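Local coordinates for protein putative mandelate racemase (Salmonella typhimurium, PDB 2O56) that probably acts as a magnesium-dependent hydro-lyase (dehydratase) of the enolase superfamily, although its substrate is not established, at residues 244-249 with 263-268; 269-274 with 288-293; 134-139 with 170-175. One frame throughout, in Å; residues are numbered along the deposited sequence.

Interaction 1. Residues 244-249 with 263-268; sequences FYYEEP and DKVNIP. With MG (magnesium ion), chain I.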
loop_
_atom_site.group_PDB
_atom_site.type_symbol
_atom_site.label_atom_id
_atom_site.label_comp_id
_atom_site.label_asym_id
_atom_site.label_seq_id
_atom_site.Cartn_x
_atom_site.Cartn_y
_atom_site.Cartn_z
ATOM N N PHE A 244 5.919 12.470 28.839
ATOM C CA PHE A 244 5.378 11.111 29.119
ATOM C C PHE A 244 4.453 10.672 27.973
ATOM O O PHE A 244 4.642 9.617 27.365
ATOM C CB PHE A 244 4.557 11.154 30.405
ATOM C CG PHE A 244 4.283 9.824 31.022
ATOM C CD1 PHE A 244 5.303 8.910 31.254
ATOM C CD2 PHE A 244 2.992 9.508 31.438
ATOM C CE1 PHE A 244 5.024 7.687 31.855
ATOM C CE2 PHE A 244 2.707 8.283 32.050
ATOM C CZ PHE A 244 3.723 7.373 32.238
ATOM N N TYR A 245 3.446 11.489 27.707
ATOM C CA TYR A 245 2.828 11.488 26.388
ATOM C C TYR A 245 2.239 12.827 25.986
ATOM O O TYR A 245 2.175 13.752 26.790
ATOM C CB TYR A 245 1.831 10.338 26.265
ATOM C CG TYR A 245 0.835 10.158 27.404
ATOM C CD1 TYR A 245 -0.359 10.868 27.433
ATOM C CD2 TYR A 245 1.065 9.220 28.420
ATOM C CE1 TYR A 245 -1.284 10.676 28.448
ATOM C CE2 TYR A 245 0.136 9.024 29.439
ATOM C CZ TYR A 245 -1.023 9.762 29.449
ATOM O OH TYR A 245 -1.951 9.566 30.442
ATOM N N TYR A 246 1.824 12.931 24.721
ATOM C CA TYR A 246 1.455 14.191 24.099
ATOM C C TYR A 246 -0.014 14.029 23.705
ATOM O O TYR A 246 -0.309 13.225 22.838
ATOM C CB TYR A 246 2.296 14.341 22.827
ATOM C CG TYR A 246 2.264 15.696 22.131
ATOM C CD1 TYR A 246 2.033 16.872 22.843
ATOM C CD2 TYR A 246 2.491 15.791 20.750
ATOM C CE1 TYR A 246 2.026 18.104 22.204
ATOM C CE2 TYR A 246 2.488 17.032 20.095
ATOM C CZ TYR A 246 2.253 18.177 20.826
ATOM O OH TYR A 246 2.239 19.390 20.194
ATOM N N GLU A 247 -0.919 14.773 24.345
ATOM C CA GLU A 247 -2.350 14.447 24.352
ATOM C C GLU A 247 -3.156 15.314 23.380
ATOM O O GLU A 247 -3.041 16.542 23.367
ATOM C CB GLU A 247 -2.946 14.571 25.780
ATOM C CG GLU A 247 -4.447 14.413 25.807
ATOM C CD GLU A 247 -5.038 14.354 27.197
ATOM O OE1 GLU A 247 -4.338 13.966 28.162
ATOM O OE2 GLU A 247 -6.225 14.702 27.325
ATOM N N GLU A 248 -3.979 14.662 22.564
ATOM C CA GLU A 248 -4.800 15.350 21.575
ATOM C C GLU A 248 -4.099 16.457 20.781
ATOM O O GLU A 248 -4.593 17.589 20.743
ATOM C CB GLU A 248 -6.052 15.931 22.260
ATOM C CG GLU A 248 -7.085 14.879 22.649
ATOM C CD GLU A 248 -8.481 15.442 22.707
ATOM O OE1 GLU A 248 -8.710 16.316 23.556
ATOM O OE2 GLU A 248 -9.349 15.015 21.908
ATOM N N PRO A 249 -2.967 16.143 20.119
ATOM C CA PRO A 249 -2.307 17.206 19.361
ATOM C C PRO A 249 -3.217 17.740 18.232
ATOM O O PRO A 249 -3.111 18.891 17.815
ATOM C CB PRO A 249 -1.087 16.493 18.772
ATOM C CG PRO A 249 -1.466 15.037 18.735
ATOM C CD PRO A 249 -2.281 14.844 19.956
ATOM N N ASP A 263 4.510 10.650 13.136
ATOM C CA ASP A 263 5.691 10.515 12.276
ATOM C C ASP A 263 6.762 11.574 12.570
ATOM O O ASP A 263 7.954 11.291 12.491
ATOM C CB ASP A 263 5.286 10.630 10.804
ATOM C CG ASP A 263 4.522 9.404 10.302
ATOM O OD1 ASP A 263 4.483 8.389 11.027
ATOM O OD2 ASP A 263 3.978 9.456 9.176
ATOM N N LYS A 264 6.323 12.788 12.891
ATOM C CA LYS A 264 7.214 13.958 12.932
ATOM C C LYS A 264 7.600 14.337 14.356
ATOM O O LYS A 264 8.530 15.124 14.572
ATOM C CB LYS A 264 6.556 15.149 12.225
ATOM C CG LYS A 264 6.116 14.891 10.747
ATOM C CD LYS A 264 7.238 14.213 9.930
ATOM C CE LYS A 264 6.988 14.301 8.414
ATOM N NZ LYS A 264 8.253 14.024 7.654
ATOM N N VAL A 265 6.870 13.800 15.330
ATOM C CA VAL A 265 7.124 14.112 16.752
ATOM C C VAL A 265 7.525 12.826 17.457
ATOM O O VAL A 265 6.822 11.827 17.366
ATOM C CB VAL A 265 5.878 14.744 17.433
ATOM C CG1 VAL A 265 6.100 14.926 18.948
ATOM C CG2 VAL A 265 5.510 16.068 16.779
ATOM N N ASN A 266 8.667 12.843 18.140
ATOM C CA ASN A 266 9.167 11.651 18.851
ATOM C C ASN A 266 8.759 11.640 20.322
ATOM O O ASN A 266 9.594 11.509 21.202
ATOM C CB ASN A 266 10.706 11.582 18.755
ATOM C CG ASN A 266 11.201 11.466 17.325
ATOM O OD1 ASN A 266 10.545 10.880 16.470
ATOM N ND2 ASN A 266 12.362 12.035 17.062
ATOM N N ILE A 267 7.471 11.820 20.573
ATOM C CA ILE A 267 6.840 11.606 21.887
ATOM C C ILE A 267 5.654 10.672 21.583
ATOM O O ILE A 267 5.004 10.881 20.572
ATOM C CB ILE A 267 6.227 12.932 22.366
ATOM C CG1 ILE A 267 7.307 14.032 22.442
ATOM C CG2 ILE A 267 5.535 12.771 23.722
ATOM C CD1 ILE A 267 6.735 15.420 22.605
ATOM N N PRO A 268 5.361 9.686 22.457
ATOM C CA PRO A 268 4.111 8.901 22.342
ATOM C C PRO A 268 2.818 9.741 22.361
ATOM O O PRO A 268 2.640 10.598 23.230
ATOM C CB PRO A 268 4.155 7.987 23.580
ATOM C CG PRO A 268 5.599 7.891 23.967
ATOM C CD PRO A 268 6.174 9.253 23.623
HETATM MG MG MG I . -7.866 16.149 27.579
HETATM O O HOH W 1 -8.659 15.869 29.634
HETATM O O HOH W 2 -7.511 17.089 25.391
#

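Interaction 2. Residues 269-274 with 288-293; sequences LAAGER and GSLSVI. With MG (magnesium ion), chain I.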
loop_
_atom_site.group_PDB
_atom_site.type_symbol
_atom_site.label_atom_id
_atom_site.label_comp_id
_atom_site.label_asym_id
_atom_site.label_seq_id
_atom_site.Cartn_x
_atom_site.Cartn_y
_atom_site.Cartn_z
ATOM N N LEU A 269 1.916 9.498 21.412
ATOM C CA LEU A 269 0.663 10.269 21.340
ATOM C C LEU A 269 -0.461 9.637 22.160
ATOM O O LEU A 269 -0.543 8.410 22.280
ATOM C CB LEU A 269 0.193 10.447 19.879
ATOM C CG LEU A 269 1.154 11.078 18.861
ATOM C CD1 LEU A 269 0.407 11.438 17.577
ATOM C CD2 LEU A 269 1.822 12.313 19.416
ATOM N N ALA A 270 -1.335 10.485 22.707
ATOM C CA ALA A 270 -2.549 10.017 23.348
ATOM C C ALA A 270 -3.753 10.757 22.808
ATOM O O ALA A 270 -3.674 11.935 22.459
ATOM C CB ALA A 270 -2.457 10.174 24.865
ATOM N N ALA A 271 -4.876 10.053 22.717
ATOM C CA ALA A 271 -6.126 10.683 22.348
ATOM C C ALA A 271 -7.193 9.695 22.726
ATOM O O ALA A 271 -6.887 8.525 22.978
ATOM C CB ALA A 271 -6.177 10.959 20.841
ATOM N N GLY A 272 -8.442 10.159 22.756
ATOM C CA GLY A 272 -9.563 9.247 22.910
ATOM C C GLY A 272 -10.821 9.855 23.514
ATOM O O GLY A 272 -11.911 9.312 23.357
ATOM N N GLU A 273 -10.699 10.994 24.188
ATOM C CA GLU A 273 -11.900 11.608 24.767
ATOM C C GLU A 273 -12.944 11.986 23.714
ATOM O O GLU A 273 -14.146 12.049 24.014
ATOM C CB GLU A 273 -11.559 12.790 25.677
ATOM C CG GLU A 273 -10.934 13.988 24.998
ATOM C CD GLU A 273 -10.301 14.924 26.002
ATOM O OE1 GLU A 273 -9.098 14.763 26.291
ATOM O OE2 GLU A 273 -11.003 15.810 26.528
ATOM N N ARG A 274 -12.484 12.201 22.479
ATOM C CA ARG A 274 -13.357 12.512 21.365
ATOM C C ARG A 274 -13.346 11.496 20.233
ATOM O O ARG A 274 -13.685 11.811 19.098
ATOM C CB ARG A 274 -13.096 13.921 20.860
ATOM C CG ARG A 274 -13.677 14.985 21.795
ATOM C CD ARG A 274 -13.327 16.345 21.296
ATOM N NE ARG A 274 -11.964 16.706 21.677
ATOM C CZ ARG A 274 -11.490 17.940 21.619
ATOM N NH1 ARG A 274 -12.272 18.918 21.182
ATOM N NH2 ARG A 274 -10.246 18.195 21.995
ATOM N N GLY A 288 -1.355 3.108 13.551
ATOM C CA GLY A 288 -0.222 3.138 14.503
ATOM C C GLY A 288 0.074 4.503 15.091
ATOM O O GLY A 288 1.169 4.730 15.628
ATOM N N SER A 289 -0.898 5.415 15.047
ATOM C CA SER A 289 -0.636 6.809 15.514
ATOM C C SER A 289 -0.620 7.007 17.032
ATOM O O SER A 289 0.130 7.845 17.553
ATOM C CB SER A 289 -1.619 7.798 14.884
ATOM O OG SER A 289 -2.969 7.421 15.125
ATOM N N LEU A 290 -1.451 6.249 17.747
ATOM C CA LEU A 290 -1.631 6.457 19.194
ATOM C C LEU A 290 -0.810 5.443 19.959
ATOM O O LEU A 290 -0.718 4.300 19.542
ATOM C CB LEU A 290 -3.122 6.359 19.585
ATOM C CG LEU A 290 -4.062 7.396 18.939
ATOM C CD1 LEU A 290 -5.456 7.250 19.498
ATOM C CD2 LEU A 290 -3.501 8.799 19.219
ATOM N N SER A 291 -0.195 5.863 21.064
ATOM C CA SER A 291 0.451 4.942 21.987
ATOM C C SER A 291 -0.421 4.706 23.209
ATOM O O SER A 291 -0.401 3.628 23.798
ATOM C CB SER A 291 1.807 5.512 22.462
ATOM O OG SER A 291 2.743 5.554 21.398
ATOM N N VAL A 292 -1.147 5.746 23.613
ATOM C CA VAL A 292 -2.017 5.701 24.797
ATOM C C VAL A 292 -3.422 6.104 24.355
ATOM O O VAL A 292 -3.577 7.110 23.676
ATOM C CB VAL A 292 -1.522 6.678 25.905
ATOM C CG1 VAL A 292 -2.544 6.795 27.087
ATOM C CG2 VAL A 292 -0.159 6.242 26.426
ATOM N N ILE A 293 -4.431 5.311 24.727
ATOM C CA ILE A 293 -5.815 5.654 24.409
ATOM C C ILE A 293 -6.574 6.138 25.645
ATOM O O ILE A 293 -6.324 5.679 26.767
ATOM C CB ILE A 293 -6.556 4.514 23.665
ATOM C CG1 ILE A 293 -6.674 3.277 24.548
ATOM C CG2 ILE A 293 -5.837 4.186 22.316
ATOM C CD1 ILE A 293 -7.832 2.378 24.137
HETATM MG MG MG I . -7.866 16.149 27.579
HETATM O O HOH W 3 2.208 7.535 19.350
HETATM O O HOH W 1 -8.659 15.869 29.634
HETATM O O HOH W 2 -7.511 17.089 25.391
#

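Interaction 3. Residues 134-139 with 170-175; sequences ASQLQF and AIKVDT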
loop_
_atom_site.group_PDB
_atom_site.type_symbol
_atom_site.label_atom_id
_atom_site.label_comp_id
_atom_site.label_asym_id
_atom_site.label_seq_id
_atom_site.Cartn_x
_atom_site.Cartn_y
_atom_site.Cartn_z
ATOM N N ALA A 134 -1.956 14.715 38.510
ATOM C CA ALA A 134 -2.636 15.987 38.735
ATOM C C ALA A 134 -2.878 16.643 37.384
ATOM O O ALA A 134 -1.927 16.972 36.675
ATOM C CB ALA A 134 -1.759 16.901 39.600
ATOM N N SER A 135 -4.146 16.809 37.019
ATOM C CA SER A 135 -4.508 17.180 35.636
ATOM C C SER A 135 -4.762 18.686 35.530
ATOM O O SER A 135 -5.318 19.287 36.450
ATOM C CB SER A 135 -5.771 16.432 35.197
ATOM O OG SER A 135 -5.983 16.548 33.788
ATOM N N GLN A 136 -4.351 19.272 34.402
ATOM C CA GLN A 136 -4.624 20.671 34.037
ATOM C C GLN A 136 -4.057 21.762 34.966
ATOM O O GLN A 136 -4.786 22.642 35.434
ATOM C CB GLN A 136 -6.106 20.917 33.697
ATOM C CG GLN A 136 -6.802 19.818 32.860
ATOM C CD GLN A 136 -6.324 19.706 31.397
ATOM O OE1 GLN A 136 -5.377 20.366 30.971
ATOM N NE2 GLN A 136 -6.992 18.848 30.630
ATOM N N LEU A 137 -2.751 21.701 35.193
ATOM C CA LEU A 137 -2.026 22.610 36.073
ATOM C C LEU A 137 -2.024 24.077 35.663
ATOM O O LEU A 137 -1.675 24.932 36.472
ATOM C CB LEU A 137 -0.571 22.151 36.219
ATOM C CG LEU A 137 -0.142 21.404 37.477
ATOM C CD1 LEU A 137 -1.139 20.352 37.923
ATOM C CD2 LEU A 137 1.190 20.791 37.207
ATOM N N GLN A 138 -2.403 24.371 34.418
ATOM C CA GLN A 138 -2.588 25.751 33.965
ATOM C C GLN A 138 -3.649 26.483 34.778
ATOM O O GLN A 138 -3.710 27.714 34.770
ATOM C CB GLN A 138 -2.907 25.828 32.467
ATOM C CG GLN A 138 -4.263 25.189 32.065
ATOM C CD GLN A 138 -4.156 23.701 31.772
ATOM O OE1 GLN A 138 -3.189 23.048 32.151
ATOM N NE2 GLN A 138 -5.150 23.166 31.072
ATOM N N PHE A 139 -4.468 25.725 35.499
ATOM C CA PHE A 139 -5.505 26.320 36.324
ATOM C C PHE A 139 -5.152 26.257 37.799
ATOM O O PHE A 139 -5.983 26.553 38.658
ATOM C CB PHE A 139 -6.847 25.643 36.060
ATOM C CG PHE A 139 -7.292 25.722 34.627
ATOM C CD1 PHE A 139 -7.292 26.933 33.945
ATOM C CD2 PHE A 139 -7.721 24.583 33.962
ATOM C CE1 PHE A 139 -7.707 27.007 32.629
ATOM C CE2 PHE A 139 -8.144 24.647 32.633
ATOM C CZ PHE A 139 -8.145 25.859 31.969
ATOM N N ALA A 170 3.145 12.567 38.827
ATOM C CA ALA A 170 2.908 12.945 37.445
ATOM C C ALA A 170 1.886 14.054 37.374
ATOM O O ALA A 170 0.987 14.158 38.227
ATOM C CB ALA A 170 2.454 11.743 36.626
ATOM N N ILE A 171 2.053 14.895 36.355
ATOM C CA ILE A 171 1.219 16.055 36.147
ATOM C C ILE A 171 0.892 16.143 34.654
ATOM O O ILE A 171 1.655 15.667 33.812
ATOM C CB ILE A 171 1.913 17.371 36.643
ATOM C CG1 ILE A 171 3.184 17.684 35.848
ATOM C CG2 ILE A 171 2.272 17.283 38.149
ATOM C CD1 ILE A 171 2.982 18.689 34.711
ATOM N N LYS A 172 -0.249 16.744 34.342
ATOM C CA LYS A 172 -0.542 17.162 32.974
ATOM C C LYS A 172 -0.873 18.651 32.888
ATOM O O LYS A 172 -1.485 19.219 33.792
ATOM C CB LYS A 172 -1.706 16.358 32.416
ATOM C CG LYS A 172 -2.137 16.793 31.005
ATOM C CD LYS A 172 -3.191 15.845 30.477
ATOM C CE LYS A 172 -4.592 16.324 30.762
ATOM N NZ LYS A 172 -5.552 15.228 30.324
ATOM N N VAL A 173 -0.486 19.266 31.778
ATOM C CA VAL A 173 -0.595 20.700 31.646
ATOM C C VAL A 173 -0.679 21.096 30.184
ATOM O O VAL A 173 0.055 20.563 29.340
ATOM C CB VAL A 173 0.621 21.389 32.330
ATOM C CG1 VAL A 173 1.938 20.971 31.673
ATOM C CG2 VAL A 173 0.438 22.890 32.363
ATOM N N ASP A 174 -1.593 22.015 29.882
ATOM C CA ASP A 174 -1.606 22.719 28.604
ATOM C C ASP A 174 -0.910 24.059 28.805
ATOM O O ASP A 174 -1.496 24.979 29.369
ATOM C CB ASP A 174 -3.065 22.933 28.153
ATOM C CG ASP A 174 -3.188 23.564 26.766
ATOM O OD1 ASP A 174 -2.227 24.201 26.272
ATOM O OD2 ASP A 174 -4.283 23.427 26.168
ATOM N N THR A 175 0.330 24.167 28.322
ATOM C CA THR A 175 1.123 25.379 28.506
ATOM C C THR A 175 0.978 26.393 27.368
ATOM O O THR A 175 1.590 27.458 27.428
ATOM C CB THR A 175 2.597 25.073 28.657
ATOM O OG1 THR A 175 3.076 24.436 27.465
ATOM C CG2 THR A 175 2.860 24.203 29.880
#

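Interaction 1. Residues 244-249 with 263-268
Tyr246 N gives its hydrogen to Pro268 O at 2.9 Å, meeting the oxygen almost end-on, with a C=O...N angle of 165°. This bond ties the first strand of a beta-alpha-beta unit in the enolase-superfamily barrel to the residue just before its second strand: strand 246-247 leads into helix 255-264, and the chain returns through 265-268 to strand 269-271 beside it. The same carbonyl oxygen is approached by Tyr245 CB at 3.2 Å, so two successive residues lie against one carbonyl oxygen. Tyr246 has CG anti to its backbone N (chi1 -170°), which lays the ring beside 265-267 and helix 228-238. There Tyr246 CB packs on Ile267 CG2 at 3.7 Å and Tyr246 CD2 meets Val265 CG1 obliquely at 4.1 Å. The phenol goes further, hydrogen-bonding Ala231 O in helix 228-238, while Ile267 also touches Ile238 of that helix. The Pro268 ring also lies by the carbonyl of Phe244, its CG 3.9 Å from Phe244 O. Tyr245 swings its ring away from the proline, and its OH bonds Gln321. One residue past Tyr246, Glu247 turns away from 263-268, and its extended chain delivers OE2 to the magnesium ion at 2.2 Å.

Interaction 2. Residues 269-274 with 288-293
Ser289 turns its carbonyl oxygen onto the side chain of Leu269, with Ser289 O 3.5 Å from Leu269 CB and CG and CD1 close behind. That oxygen also takes a hydrogen from a water, which in turn accepts from Leu269 N and bonds Ser291 OG, filling in where the backbones do not pair directly. Leu290 carries CG beside its own N (chi1 -62°), and this brings its CD2 methyl against Ala271 CB at 3.8 Å. Met258 of helix 255-264 and Phe284 of helix 277-286 cover the same leucine. Ser291 N then bonds Leu269 O at 2.8 Å, and Val292 N bonds the same oxygen at 3.0 Å, the second donor lying in the carbonyl plane and the first tilted 18° from it. Two neighbouring amides thus hold one acceptor. Strands 269-271 and 292-293, linked through helix 277-286, make a parallel beta-alpha-beta step of the barrel. Val292 CB packs against Ala270 CB at 3.8 Å, both on one face of the sheet, and the valine's carbonyl oxygen receives a weak bond from Ala271 N and a CA-H...O contact from Ala270 CA at 3.1 Å. Ile293 places its side chain on the other face of the sheet, with Ala271, and reaches Ile309 and Ala313 of helix 302-314. Its CA-H faces Ala271 O. Two residues beyond Ala271, Glu273 OE1 binds the magnesium ion at 2.3 Å.

Interaction 3. Residues 134-139 with 170-175
Gln138, with CG held between its backbone N and carbonyl carbon (chi1 65°) and its chain bent at chi2 (-87°), folds back so that its OE1 receives Asp174 N at 3.0 Å. The donor sits well above the amide's carbonyl plane rather than on a lone pair. Gln138 NE2 bonds Gln136 OE1 at 2.8 Å, which fixes the amide's rotation. Lys172 extends from the backbone and bends at chi3, running beside Gln136 in the same direction; its CE passes 3.3 Å from Ser135 OG and 3.5 Å from Gln136 NE2. Its amine continues to salt bridges with Glu247 and Glu348 and a hydrogen bond with Tyr133 OH, while Gln136 NE2 bonds Glu221, a magnesium ligand. Away from these polar groups, the Leu137 side chain crosses that of Ile171 at about a right angle, its CD2 3.5 Å from Ile171 CB. The backbones are held by Ala134 N to Ala170 O, Lys172 N to Ala134 O at 2.9 Å, and Leu137 N to Lys172 O. This pairing brings strand 130-135 alongside 170-173 in the barrel wall. Strand 347-350 neighbours the former and 217-221 the latter, while helix 153-165 covers Leu137 and Val173, and helix 195-212 packs on Ile171 and Val173.

How the interactions relate
Following the chain from the N terminus, interaction 3 comes first, closing a 30-residue loop that contains helix 153-165. Interaction 1 follows, spanning helix 255-264, and interaction 2 comes directly after it, spanning helix 277-286. The three are in series: none nests in or crosses another. Strands 246-247 and 269-271 lie side by side, so interactions 1 and 2 share a stretch of barrel wall, where Glu248 N probably hydrogen-bonds Ala270 O and Glu248 OE1 forms a salt bridge with Arg274 NH2. Interaction 3 lies farther round the same sheet, about 16 Å from interaction 1 between centres; the two touch through the salt bridge of Lys172 and Glu247. Glu247 of interaction 1 and Glu273 of interaction 2 share one magnesium ion with Glu221 and two waters.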